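Local coordinates for protein internalin C2 (Listeria monocytogenes serotype 4b str. F2365, PDB 4FHO) that probably takes part in adhesion to or invasion of host cells, as an internalin with a helical N-terminal cap followed by leucine-rich repeats, at residues T32-V37 and Q43-G48. Residues are numbered along the deposited sequence; the frame is centred on the assembly and turned at random.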
# COMPACT_ATOMS: atom_id res chain seq x y z
N THR A 32 0.06 15.23 -18.63
CA THR A 32 -0.36 16.60 -18.99
C THR A 32 -0.46 16.86 -20.51
O THR A 32 -0.79 17.99 -20.93
CB THR A 32 0.60 17.66 -18.37
OG1 THR A 32 1.94 17.44 -18.83
CG2 THR A 32 0.57 17.58 -16.85
N GLY A 33 -0.19 15.84 -21.33
CA GLY A 33 -0.23 15.96 -22.79
C GLY A 33 0.85 16.81 -23.44
O GLY A 33 0.71 17.17 -24.60
N LYS A 34 1.94 17.12 -22.72
CA LYS A 34 3.00 17.98 -23.25
C LYS A 34 3.97 17.22 -24.16
O LYS A 34 4.04 15.99 -24.12
CB LYS A 34 3.76 18.68 -22.11
CG LYS A 34 2.89 19.59 -21.24
CD LYS A 34 2.42 20.85 -21.97
CE LYS A 34 1.47 21.67 -21.13
NZ LYS A 34 1.09 22.96 -21.79
N SER A 35 4.71 17.98 -24.98
CA SER A 35 5.67 17.41 -25.95
C SER A 35 7.01 17.02 -25.33
O SER A 35 7.55 15.97 -25.68
CB SER A 35 5.92 18.40 -27.09
OG SER A 35 4.72 18.68 -27.76
N ASN A 36 7.52 17.86 -24.42
CA ASN A 36 8.87 17.73 -23.83
C ASN A 36 8.84 17.99 -22.31
O ASN A 36 8.03 18.78 -21.84
CB ASN A 36 9.81 18.73 -24.52
CG ASN A 36 11.29 18.33 -24.41
OD1 ASN A 36 11.84 18.20 -23.31
ND2 ASN A 36 11.93 18.16 -25.56
N VAL A 37 9.74 17.33 -21.57
CA VAL A 37 9.91 17.58 -20.12
C VAL A 37 10.42 19.00 -19.79
O VAL A 37 10.25 19.47 -18.66
CB VAL A 37 10.86 16.57 -19.43
CG1 VAL A 37 10.31 15.15 -19.50
CG2 VAL A 37 12.27 16.65 -20.04
N GLN A 43 -0.41 25.29 -12.77
CA GLN A 43 -0.97 24.53 -11.64
C GLN A 43 -2.26 23.79 -12.04
O GLN A 43 -2.48 22.67 -11.56
CB GLN A 43 -1.21 25.42 -10.42
CG GLN A 43 -1.72 24.70 -9.17
CD GLN A 43 -0.85 23.51 -8.77
OE1 GLN A 43 0.37 23.63 -8.63
NE2 GLN A 43 -1.49 22.35 -8.59
N ALA A 44 -3.08 24.40 -12.90
CA ALA A 44 -4.27 23.75 -13.48
C ALA A 44 -3.96 22.43 -14.22
O ALA A 44 -4.75 21.48 -14.12
CB ALA A 44 -5.02 24.70 -14.40
N ASP A 45 -2.84 22.38 -14.96
CA ASP A 45 -2.39 21.13 -15.63
C ASP A 45 -2.07 20.05 -14.60
O ASP A 45 -2.46 18.90 -14.76
CB ASP A 45 -1.12 21.35 -16.47
CG ASP A 45 -1.34 22.29 -17.63
OD1 ASP A 45 -2.12 21.95 -18.53
OD2 ASP A 45 -0.71 23.37 -17.63
N LEU A 46 -1.35 20.45 -13.55
CA LEU A 46 -1.03 19.55 -12.43
C LEU A 46 -2.29 19.09 -11.67
O LEU A 46 -2.42 17.92 -11.35
CB LEU A 46 -0.02 20.21 -11.48
CG LEU A 46 1.37 20.57 -12.04
CD1 LEU A 46 2.28 21.08 -10.95
CD2 LEU A 46 2.01 19.36 -12.71
N ASP A 47 -3.23 20.02 -11.44
CA ASP A 47 -4.52 19.69 -10.78
C ASP A 47 -5.43 18.73 -11.59
O ASP A 47 -6.31 18.09 -11.00
CB ASP A 47 -5.29 20.96 -10.36
CG ASP A 47 -4.69 21.66 -9.12
OD1 ASP A 47 -3.98 21.02 -8.31
OD2 ASP A 47 -4.95 22.85 -8.93
N GLY A 48 -5.22 18.63 -12.91
CA GLY A 48 -5.92 17.67 -13.77
C GLY A 48 -5.34 16.25 -13.85
O GLY A 48 -5.91 15.41 -14.52
O HOH W 1 -0.10 24.77 -20.07
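A chi1 of 59° sets Thr32 OG1 between the backbone N and the carbonyl carbon and leaves CG2 beside the N, against helix 43-47, where the side chain of Asp45 leaves toward the loop, CG anti to the carbonyl carbon. The contact belongs to the small N-terminal cap of the internalin fold, which precedes the row of parallel repeat strands, and it joins the end of helix 22-31 to helix 43-47. Threonine suits this place by facing two ways: its methyl CG2 rests 3.9 Å from Asp45 O and 4.1 Å from Asp45 CB, while OG1 hydrogen-bonds the carbonyl of Val28. Gly33, at phi 69°, ends helix 22-31 in a Schellman motif, a backbone shape that favours glycine, and the chain then leads into Lys34. The lysine's long arm, extended beyond CG, and the short aspartate suit a surface contact that water can complete. Ammonium and carboxylate stop short of a salt bridge, Lys34 NZ lying 4.6 Å from Asp45 OD2, although the opposite charges probably still attract. Asp45 OD2 accepts from Thr42 OG1, which helps fix the carboxylate's rotation. One water, set to one side, accepts from Lys34 NZ at 2.8 Å and gives that same Asp45 OD2 a second bond at 2.9 Å.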